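Local coordinates for protein uroporphyrinogen III synthase (Thermus thermophilus, PDB 1WD7) that probably catalyses the ring closure of hydroxymethylbilane to uroporphyrinogen III in tetrapyrrole biosynthesis, at residues V190-V195 with R223-A228; Q194-F199 with R230-K235. All coordinates share one frame; numbering follows the deposited sequence.

Contact 1: V190-V195 with R223-A228; sequences VAAIQV and RVTADA
Two helices that each follow a strand of the parallel sheet start side by side here, and small residues let them approach closely. Ala192, in the first turn of helix 192-201, faces Thr225 in helix 223-231, with the CA atoms of Ala192 and Thr225 3.9 Å apart. The CB of Ala192 reaches the backbone, lying 3.5 Å from Val224 O. It also meets Ala228 CB at 3.8 Å and touches Val224 CG1. Thr225 OG1 lies against the backbone before the helix, 3.2 Å from Ala191 CA. Its hydrogen-bond partner is Val221 O, at the end of strand 217-221. With OG1 beside the backbone N (chi1 -65°), the methyl CG2 of Thr225 is swung anti to that N and meets Val195 CG2 at 4.0 Å. One turn on, Val195 CB packs on Ala228 CB at 3.8 Å, and Val195 CG1 lies beside the carbonyl of Ala228. With an alanine at Val195, both methyls would be gone, and a gap would probably open between Thr225 CG2 and the carbonyl of Ala228. Gln194 OE1 grips the turn before its own helix with two bonds, from Val190 N at 2.9 Å and from Ala191 N. The Ala191 N-H comes from above the amide plane. Helices that follow adjacent parallel strands and pack side by side on the sheet belong to the three-layer alpha/beta architecture of HemD domains.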
# COMPACT_ATOMS: atom_id res chain seq x y z
N VAL A 190 2.19 -9.30 0.15
CA VAL A 190 3.18 -8.76 1.05
C VAL A 190 3.03 -7.22 1.19
O VAL A 190 3.45 -6.65 2.19
CB VAL A 190 4.58 -9.09 0.54
CG1 VAL A 190 4.68 -10.58 0.28
CG2 VAL A 190 4.87 -8.31 -0.67
N ALA A 191 2.44 -6.58 0.20
CA ALA A 191 2.25 -5.12 0.24
C ALA A 191 0.86 -4.67 -0.26
O ALA A 191 0.25 -5.32 -1.13
CB ALA A 191 3.34 -4.46 -0.60
N ALA A 192 0.39 -3.53 0.30
CA ALA A 192 -0.93 -3.05 -0.07
C ALA A 192 -1.03 -2.74 -1.58
O ALA A 192 -2.07 -2.95 -2.21
CB ALA A 192 -1.25 -1.81 0.75
N ILE A 193 0.08 -2.26 -2.16
CA ILE A 193 0.03 -1.95 -3.60
C ILE A 193 -0.29 -3.19 -4.44
O ILE A 193 -0.90 -3.11 -5.53
CB ILE A 193 1.34 -1.29 -4.07
CG1 ILE A 193 1.08 -0.64 -5.46
CG2 ILE A 193 2.48 -2.30 -4.10
CD1 ILE A 193 2.06 0.46 -5.80
N GLN A 194 0.09 -4.37 -3.95
CA GLN A 194 -0.22 -5.60 -4.68
C GLN A 194 -1.74 -5.90 -4.66
O GLN A 194 -2.33 -6.37 -5.64
CB GLN A 194 0.56 -6.79 -4.06
CG GLN A 194 2.06 -6.63 -4.30
CD GLN A 194 2.88 -7.50 -3.40
OE1 GLN A 194 2.35 -8.19 -2.54
NE2 GLN A 194 4.21 -7.46 -3.58
N VAL A 195 -2.36 -5.60 -3.53
CA VAL A 195 -3.81 -5.82 -3.39
C VAL A 195 -4.50 -4.83 -4.35
O VAL A 195 -5.46 -5.17 -5.07
CB VAL A 195 -4.28 -5.50 -1.95
CG1 VAL A 195 -5.82 -5.63 -1.85
CG2 VAL A 195 -3.66 -6.48 -0.95
N ARG A 223 -0.48 -4.60 8.62
CA ARG A 223 -1.80 -4.03 8.75
C ARG A 223 -2.16 -3.15 7.55
O ARG A 223 -3.34 -3.02 7.21
CB ARG A 223 -1.90 -3.17 10.04
CG ARG A 223 -2.12 -3.92 11.37
CD ARG A 223 -2.32 -2.89 12.51
NE ARG A 223 -2.40 -3.47 13.85
CZ ARG A 223 -3.34 -4.32 14.26
NH1 ARG A 223 -4.29 -4.71 13.43
NH2 ARG A 223 -3.42 -4.68 15.54
N VAL A 224 -1.19 -2.53 6.90
CA VAL A 224 -1.54 -1.69 5.77
C VAL A 224 -2.00 -2.54 4.60
O VAL A 224 -2.90 -2.15 3.86
CB VAL A 224 -0.37 -0.79 5.36
CG1 VAL A 224 -0.77 0.06 4.12
CG2 VAL A 224 -0.05 0.16 6.53
N THR A 225 -1.37 -3.70 4.41
CA THR A 225 -1.78 -4.62 3.36
C THR A 225 -3.20 -5.09 3.72
O THR A 225 -4.07 -5.20 2.86
CB THR A 225 -0.84 -5.82 3.31
OG1 THR A 225 0.47 -5.35 2.92
CG2 THR A 225 -1.33 -6.87 2.32
N ALA A 226 -3.41 -5.35 5.00
CA ALA A 226 -4.73 -5.79 5.46
C ALA A 226 -5.78 -4.71 5.22
O ALA A 226 -6.92 -5.02 4.85
CB ALA A 226 -4.65 -6.13 6.96
N ASP A 227 -5.41 -3.45 5.44
CA ASP A 227 -6.32 -2.34 5.23
C ASP A 227 -6.79 -2.33 3.76
O ASP A 227 -7.95 -2.09 3.48
CB ASP A 227 -5.64 -1.00 5.52
CG ASP A 227 -5.66 -0.64 7.00
OD1 ASP A 227 -4.97 0.35 7.34
OD2 ASP A 227 -6.35 -1.34 7.79
N ALA A 228 -5.86 -2.60 2.83
CA ALA A 228 -6.21 -2.57 1.42
C ALA A 228 -7.21 -3.67 1.09
O ALA A 228 -8.12 -3.48 0.30
CB ALA A 228 -4.92 -2.73 0.57

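Contact 2: Q194-F199 with R230-K235; sequences QVEFLF and REWGVK
The Phe199 and Trp232 side chains slide past each other, each laying its CB over the other's ring. Phe199 CB stands over one face of the indole, 3.5 Å from the centroid of the six-membered ring. Trp232 CB stands over one face of the Phe199 ring, 3.8 Å from its centroid and 9° off the normal. The planes are near parallel, at 14°, but the rings barely overlap. These are two CH-pi contacts more than a full stack. The tightest approach is Phe199 CB to Trp232 CD2, at 3.3 Å. Val195 O lies at the phenyl edge, in plane, and Glu196 CG at the indole edge. Trp232 CG is anti to its carbonyl carbon (chi1 -80°), which places the indole over Phe199 CB. Val234 CG2 meets the far end of the phenyl, 3.7 Å from Phe199 CZ. Gly233, at positive phi, is the C-prime residue of a Schellman motif that ends helix 223-231, with Val234 N bonded to Leu229 O and Gly233 N to Arg230 O. Leu208 and Leu212 of helix 205-213 touch Phe199. The contact joins helix 192-201 to the end of helix 223-231, beside helix 205-213 and, through Val195, Phe189 of strand 186-189.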
# COMPACT_ATOMS: atom_id res chain seq x y z
N GLN A 194 0.09 -4.37 -3.95
CA GLN A 194 -0.22 -5.60 -4.68
C GLN A 194 -1.74 -5.90 -4.66
O GLN A 194 -2.33 -6.37 -5.64
CB GLN A 194 0.56 -6.79 -4.06
CG GLN A 194 2.06 -6.63 -4.30
CD GLN A 194 2.88 -7.50 -3.40
OE1 GLN A 194 2.35 -8.19 -2.54
NE2 GLN A 194 4.21 -7.46 -3.58
N VAL A 195 -2.36 -5.60 -3.53
CA VAL A 195 -3.81 -5.82 -3.39
C VAL A 195 -4.50 -4.83 -4.35
O VAL A 195 -5.46 -5.17 -5.07
CB VAL A 195 -4.28 -5.50 -1.95
CG1 VAL A 195 -5.82 -5.63 -1.85
CG2 VAL A 195 -3.66 -6.48 -0.95
N GLU A 196 -3.99 -3.61 -4.36
CA GLU A 196 -4.57 -2.54 -5.19
C GLU A 196 -4.39 -2.79 -6.67
O GLU A 196 -5.29 -2.57 -7.47
CB GLU A 196 -4.00 -1.21 -4.75
CG GLU A 196 -4.36 -0.91 -3.29
CD GLU A 196 -3.65 0.30 -2.70
OE1 GLU A 196 -3.86 0.53 -1.47
OE2 GLU A 196 -2.94 1.03 -3.41
N PHE A 197 -3.22 -3.29 -7.04
CA PHE A 197 -2.98 -3.53 -8.48
C PHE A 197 -3.93 -4.63 -8.94
O PHE A 197 -4.46 -4.55 -10.05
CB PHE A 197 -1.52 -3.96 -8.74
CG PHE A 197 -0.55 -2.81 -8.83
CD1 PHE A 197 0.81 -3.05 -8.81
CD2 PHE A 197 -1.00 -1.49 -8.99
CE1 PHE A 197 1.74 -2.00 -8.94
CE2 PHE A 197 -0.10 -0.44 -9.12
CZ PHE A 197 1.28 -0.69 -9.09
N LEU A 198 -4.14 -5.64 -8.11
CA LEU A 198 -5.00 -6.74 -8.44
C LEU A 198 -6.46 -6.30 -8.67
O LEU A 198 -7.04 -6.56 -9.69
CB LEU A 198 -4.95 -7.83 -7.37
CG LEU A 198 -5.99 -8.96 -7.51
CD1 LEU A 198 -5.82 -9.65 -8.89
CD2 LEU A 198 -5.86 -9.96 -6.40
N PHE A 199 -7.03 -5.61 -7.69
CA PHE A 199 -8.43 -5.21 -7.82
C PHE A 199 -8.67 -4.14 -8.87
O PHE A 199 -9.70 -4.15 -9.54
CB PHE A 199 -8.99 -4.76 -6.46
CG PHE A 199 -9.48 -5.90 -5.62
CD1 PHE A 199 -8.64 -6.52 -4.69
CD2 PHE A 199 -10.79 -6.41 -5.79
CE1 PHE A 199 -9.06 -7.60 -3.96
CE2 PHE A 199 -11.21 -7.50 -5.06
CZ PHE A 199 -10.36 -8.11 -4.14
N ARG A 230 -9.36 -4.99 3.21
CA ARG A 230 -10.67 -4.62 3.78
C ARG A 230 -11.32 -3.53 2.96
O ARG A 230 -12.53 -3.50 2.76
CB ARG A 230 -10.50 -4.17 5.24
CG ARG A 230 -10.21 -5.30 6.18
CD ARG A 230 -10.24 -4.81 7.62
NE ARG A 230 -9.27 -5.53 8.45
CZ ARG A 230 -9.12 -5.33 9.76
NH1 ARG A 230 -8.21 -6.04 10.43
NH2 ARG A 230 -9.86 -4.42 10.40
N GLU A 231 -10.50 -2.62 2.43
CA GLU A 231 -11.03 -1.53 1.62
C GLU A 231 -11.74 -2.08 0.37
O GLU A 231 -12.74 -1.53 -0.10
CB GLU A 231 -9.91 -0.58 1.23
CG GLU A 231 -10.37 0.62 0.42
CD GLU A 231 -9.29 1.68 0.25
OE1 GLU A 231 -9.52 2.65 -0.49
OE2 GLU A 231 -8.19 1.54 0.87
N TRP A 232 -11.22 -3.17 -0.18
CA TRP A 232 -11.83 -3.77 -1.36
C TRP A 232 -12.85 -4.82 -0.99
O TRP A 232 -13.19 -5.67 -1.79
CB TRP A 232 -10.73 -4.38 -2.27
CG TRP A 232 -10.06 -3.34 -3.10
CD1 TRP A 232 -8.87 -2.70 -2.84
CD2 TRP A 232 -10.54 -2.76 -4.32
NE1 TRP A 232 -8.62 -1.73 -3.77
CE2 TRP A 232 -9.64 -1.71 -4.68
CE3 TRP A 232 -11.71 -2.93 -5.09
CZ2 TRP A 232 -9.79 -0.97 -5.86
CZ3 TRP A 232 -11.86 -2.16 -6.27
CH2 TRP A 232 -10.94 -1.16 -6.60
N GLY A 233 -13.33 -4.75 0.25
CA GLY A 233 -14.36 -5.68 0.72
C GLY A 233 -13.96 -7.09 1.06
O GLY A 233 -14.83 -7.98 1.16
N VAL A 234 -12.65 -7.32 1.24
CA VAL A 234 -12.17 -8.63 1.57
C VAL A 234 -11.79 -8.69 3.04
O VAL A 234 -11.13 -7.78 3.55
CB VAL A 234 -10.89 -8.99 0.75
CG1 VAL A 234 -10.34 -10.34 1.21
CG2 VAL A 234 -11.27 -9.04 -0.72
N LYS A 235 -12.23 -9.75 3.70
CA LYS A 235 -11.88 -9.99 5.06
C LYS A 235 -10.67 -10.89 5.14
O LYS A 235 -10.75 -12.06 4.81
CB LYS A 235 -13.03 -10.55 5.83
CG LYS A 235 -12.96 -9.82 7.14
CD LYS A 235 -12.59 -8.30 7.18
CE LYS A 235 -12.38 -7.93 8.64
NZ LYS A 235 -11.41 -8.07 9.68

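How the contacts relate
The two contacts follow one another along the same pair of helices, 192-201 and 223-231, with centres about 7 Å apart. Contact 1 joins their first turns; contact 2 joins the later part of the first helix to the end of the second and the turn after it. Along the chain 190-195 and 194-199 overlap at Gln194 and Val195, and 223-228 then 230-235 follow. Ala228 CB of contact 1 packs at 4.0 Å on Glu196 OE1 of contact 2; Glu196 OE2 is hydrogen-bonded to Tyr139 OH. Strands 186-189 and 217-221 lead into the two helices and are sheet neighbours, with helices 192-201 and 205-213 between them in sequence. The contacts form one helix-helix seam within a single alpha/beta domain.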